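Local coordinates for protein aldose 1-epimerase (Escherichia coli, PDB 3NRE) that probably interconverts the alpha and beta anomers of aldose sugars, as aldose 1-epimerases (mutarotases) do, at residues V42-F54 and T141-P153. Sequence-based numbering, arbitrary orientation.
Sequences VATDASCFPLVPF and TLPFGTGWHPYFP
Y151 lies along the turn A43-S47, and its atoms can be followed outward. CB sits 3.6 Å from S47 O, the carbonyl that also accepts Y151 N in a nearly straight bond. CG and CD1 then meet A46 O, CD1 at 3.5 Å; CE1 packs on F49 CE2, CZ lies 3.9 Å from T44 O, and OH ends 3.5 Å from T44 CA, close to the plane of the F49 ring at its edge. Cut back to an alanine here, the side chain would probably leave that edge and the 3-10 segment 43-45 without their aromatic neighbour, opening a gap between them. Strands 48-51 and 147-153 run antiparallel, their axes at 161°, within the antiparallel beta-sandwich of the galactose mutarotase superfamily. Alternation puts F49 and H149 on one face, as an offset stack with planes 12° apart and F49 CZ 3.4 Å from H149 CG. F49 CG lies between its backbone N and carbonyl carbon (chi1 58°), which brings the ring alongside H149; W88 stacks on F49 as well. H149 NE2 hydrogen-bonds a PEG molecule, probably from the crystallisation liquor, which also lies about 3 Å from the Y151 side chain (nearest atoms), consistent with a pocket on this face. Turned to the other face, C48 SG touches W148 CB at 3.9 Å, while W148 NE1 hydrogen-bonds Q119 OE1.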
# COMPACT_ATOMS: atom_id res chain seq x y z
N VAL A 42 -3.34 13.47 7.75
CA VAL A 42 -4.03 12.23 7.98
C VAL A 42 -3.80 11.36 6.72
O VAL A 42 -4.13 11.75 5.58
CB VAL A 42 -5.53 12.48 8.20
CG1 VAL A 42 -6.25 11.12 8.37
CG2 VAL A 42 -5.74 13.45 9.44
N ALA A 43 -3.16 10.23 6.93
CA ALA A 43 -2.73 9.37 5.80
C ALA A 43 -3.85 8.89 4.89
O ALA A 43 -3.65 8.76 3.68
CB ALA A 43 -1.89 8.18 6.32
N THR A 44 -5.02 8.64 5.47
CA THR A 44 -6.18 8.20 4.68
C THR A 44 -6.78 9.31 3.82
O THR A 44 -7.70 9.04 3.03
CB THR A 44 -7.26 7.57 5.58
OG1 THR A 44 -7.64 8.49 6.61
CG2 THR A 44 -6.73 6.25 6.19
N ASP A 45 -6.27 10.53 3.95
CA ASP A 45 -6.63 11.64 3.04
C ASP A 45 -5.58 11.89 1.97
O ASP A 45 -5.76 12.79 1.17
CB ASP A 45 -6.80 12.93 3.79
CG ASP A 45 -7.97 12.96 4.74
OD1 ASP A 45 -8.99 12.26 4.49
OD2 ASP A 45 -7.87 13.78 5.70
N ALA A 46 -4.51 11.10 1.96
CA ALA A 46 -3.36 11.33 1.07
C ALA A 46 -3.51 10.58 -0.25
O ALA A 46 -4.57 10.05 -0.55
CB ALA A 46 -2.08 10.90 1.74
N SER A 47 -2.48 10.62 -1.08
CA SER A 47 -2.48 9.88 -2.37
C SER A 47 -2.00 8.43 -2.25
O SER A 47 -2.35 7.60 -3.08
CB SER A 47 -1.56 10.58 -3.37
OG SER A 47 -1.91 11.93 -3.47
N CYS A 48 -1.13 8.17 -1.27
CA CYS A 48 -0.51 6.85 -1.05
C CYS A 48 0.16 6.85 0.30
O CYS A 48 0.82 7.83 0.65
CB CYS A 48 0.56 6.55 -2.12
SG CYS A 48 1.28 4.94 -2.04
N PHE A 49 0.11 5.72 1.01
CA PHE A 49 0.90 5.60 2.23
C PHE A 49 1.61 4.27 2.29
O PHE A 49 1.15 3.30 1.66
CB PHE A 49 0.05 5.86 3.51
CG PHE A 49 -1.16 4.97 3.71
CD1 PHE A 49 -1.03 3.73 4.30
CD2 PHE A 49 -2.47 5.46 3.45
CE1 PHE A 49 -2.10 2.97 4.61
CE2 PHE A 49 -3.56 4.64 3.70
CZ PHE A 49 -3.38 3.39 4.29
N PRO A 50 2.73 4.21 3.01
CA PRO A 50 3.55 3.01 3.08
C PRO A 50 3.03 2.09 4.15
O PRO A 50 2.36 2.54 5.12
CB PRO A 50 4.92 3.54 3.49
CG PRO A 50 4.60 4.75 4.34
CD PRO A 50 3.39 5.36 3.66
N LEU A 51 3.27 0.80 3.94
CA LEU A 51 2.87 -0.23 4.90
C LEU A 51 4.15 -0.87 5.46
O LEU A 51 4.88 -1.56 4.72
CB LEU A 51 1.99 -1.28 4.17
CG LEU A 51 0.81 -0.69 3.34
CD1 LEU A 51 0.08 -1.79 2.55
CD2 LEU A 51 -0.16 0.10 4.20
N VAL A 52 4.45 -0.61 6.73
CA VAL A 52 5.64 -1.16 7.40
C VAL A 52 5.38 -1.12 8.91
O VAL A 52 4.90 -0.12 9.44
CB VAL A 52 6.89 -0.31 7.02
CG1 VAL A 52 6.73 1.21 7.45
CG2 VAL A 52 8.11 -0.89 7.66
N PRO A 53 5.65 -2.23 9.64
CA PRO A 53 6.45 -3.39 9.26
C PRO A 53 5.64 -4.59 8.76
O PRO A 53 6.17 -5.70 8.64
CB PRO A 53 7.14 -3.74 10.58
CG PRO A 53 6.08 -3.45 11.60
CD PRO A 53 5.48 -2.14 11.09
N PHE A 54 4.37 -4.39 8.45
CA PHE A 54 3.57 -5.33 7.66
C PHE A 54 2.32 -4.64 7.22
O PHE A 54 2.06 -3.49 7.62
CB PHE A 54 3.24 -6.63 8.42
CG PHE A 54 2.52 -6.41 9.71
CD1 PHE A 54 1.16 -6.38 9.75
CD2 PHE A 54 3.21 -6.35 10.90
CE1 PHE A 54 0.49 -6.22 10.95
CE2 PHE A 54 2.56 -6.19 12.11
CZ PHE A 54 1.19 -6.12 12.14
N THR A 141 14.21 -11.97 16.44
CA THR A 141 13.75 -12.16 15.06
C THR A 141 12.21 -12.09 14.97
O THR A 141 11.55 -12.73 15.78
CB THR A 141 14.16 -13.55 14.58
OG1 THR A 141 15.58 -13.63 14.65
CG2 THR A 141 13.67 -13.82 13.15
N LEU A 142 11.67 -11.29 14.02
CA LEU A 142 10.21 -11.18 13.76
C LEU A 142 9.95 -11.22 12.27
O LEU A 142 10.88 -11.02 11.48
CB LEU A 142 9.65 -9.90 14.36
CG LEU A 142 9.53 -9.84 15.88
CD1 LEU A 142 9.17 -8.44 16.37
CD2 LEU A 142 8.48 -10.83 16.39
N PRO A 143 8.71 -11.53 11.86
CA PRO A 143 8.39 -11.61 10.44
C PRO A 143 7.88 -10.27 9.89
O PRO A 143 6.98 -9.65 10.48
CB PRO A 143 7.32 -12.72 10.40
CG PRO A 143 6.54 -12.50 11.64
CD PRO A 143 7.63 -12.13 12.68
N PHE A 144 8.50 -9.83 8.80
CA PHE A 144 8.30 -8.52 8.22
C PHE A 144 7.69 -8.57 6.84
O PHE A 144 7.86 -9.50 6.05
CB PHE A 144 9.63 -7.75 8.13
CG PHE A 144 10.13 -7.15 9.46
CD1 PHE A 144 10.71 -7.96 10.41
CD2 PHE A 144 10.12 -5.78 9.70
CE1 PHE A 144 11.17 -7.43 11.60
CE2 PHE A 144 10.62 -5.25 10.91
CZ PHE A 144 11.16 -6.07 11.82
N GLY A 145 7.01 -7.49 6.53
CA GLY A 145 6.55 -7.26 5.17
C GLY A 145 6.49 -5.76 4.88
O GLY A 145 6.60 -4.95 5.76
N THR A 146 6.29 -5.46 3.61
CA THR A 146 6.16 -4.08 3.10
C THR A 146 5.11 -4.01 2.02
O THR A 146 4.68 -5.03 1.41
CB THR A 146 7.52 -3.59 2.51
OG1 THR A 146 8.02 -4.60 1.61
CG2 THR A 146 8.51 -3.36 3.59
N GLY A 147 4.68 -2.78 1.77
CA GLY A 147 3.70 -2.55 0.75
C GLY A 147 3.32 -1.12 0.73
O GLY A 147 3.92 -0.32 1.41
N TRP A 148 2.35 -0.83 -0.12
CA TRP A 148 1.82 0.50 -0.24
C TRP A 148 0.34 0.46 -0.47
O TRP A 148 -0.23 -0.56 -0.89
CB TRP A 148 2.46 1.25 -1.43
CG TRP A 148 3.89 1.62 -1.27
CD1 TRP A 148 4.41 2.81 -0.78
CD2 TRP A 148 5.00 0.80 -1.62
NE1 TRP A 148 5.82 2.74 -0.81
CE2 TRP A 148 6.19 1.53 -1.32
CE3 TRP A 148 5.13 -0.51 -2.13
CZ2 TRP A 148 7.46 1.00 -1.53
CZ3 TRP A 148 6.38 -1.04 -2.32
CH2 TRP A 148 7.54 -0.27 -2.04
N HIS A 149 -0.26 1.62 -0.21
CA HIS A 149 -1.69 1.81 -0.27
C HIS A 149 -2.03 3.02 -1.12
O HIS A 149 -2.40 4.08 -0.60
CB HIS A 149 -2.20 1.90 1.16
CG HIS A 149 -3.68 1.82 1.30
ND1 HIS A 149 -4.51 2.82 0.86
CD2 HIS A 149 -4.47 0.93 1.94
CE1 HIS A 149 -5.77 2.54 1.20
NE2 HIS A 149 -5.76 1.40 1.87
N PRO A 150 -1.87 2.90 -2.45
CA PRO A 150 -2.19 4.04 -3.31
C PRO A 150 -3.68 4.18 -3.58
O PRO A 150 -4.39 3.17 -3.73
CB PRO A 150 -1.39 3.75 -4.59
CG PRO A 150 -1.25 2.29 -4.60
CD PRO A 150 -1.24 1.81 -3.22
N TYR A 151 -4.10 5.43 -3.70
CA TYR A 151 -5.43 5.80 -4.06
C TYR A 151 -5.44 6.33 -5.49
O TYR A 151 -4.78 7.35 -5.78
CB TYR A 151 -5.93 6.92 -3.16
CG TYR A 151 -6.13 6.55 -1.69
CD1 TYR A 151 -5.05 6.56 -0.80
CD2 TYR A 151 -7.38 6.26 -1.20
CE1 TYR A 151 -5.24 6.25 0.56
CE2 TYR A 151 -7.56 5.98 0.16
CZ TYR A 151 -6.50 5.95 0.99
OH TYR A 151 -6.69 5.68 2.34
N PHE A 152 -6.17 5.66 -6.38
CA PHE A 152 -6.26 6.08 -7.78
C PHE A 152 -7.60 6.74 -8.08
O PHE A 152 -8.61 6.36 -7.52
CB PHE A 152 -6.16 4.86 -8.68
CG PHE A 152 -4.85 4.15 -8.61
CD1 PHE A 152 -3.79 4.60 -9.38
CD2 PHE A 152 -4.66 3.10 -7.75
CE1 PHE A 152 -2.54 3.99 -9.30
CE2 PHE A 152 -3.42 2.45 -7.70
CZ PHE A 152 -2.37 2.88 -8.49
N PRO A 153 -7.64 7.68 -9.06
CA PRO A 153 -8.88 8.28 -9.48
C PRO A 153 -9.78 7.18 -10.04
O PRO A 153 -9.29 6.25 -10.65
CB PRO A 153 -8.47 9.24 -10.60
CG PRO A 153 -6.95 9.28 -10.53
CD PRO A 153 -6.46 8.16 -9.79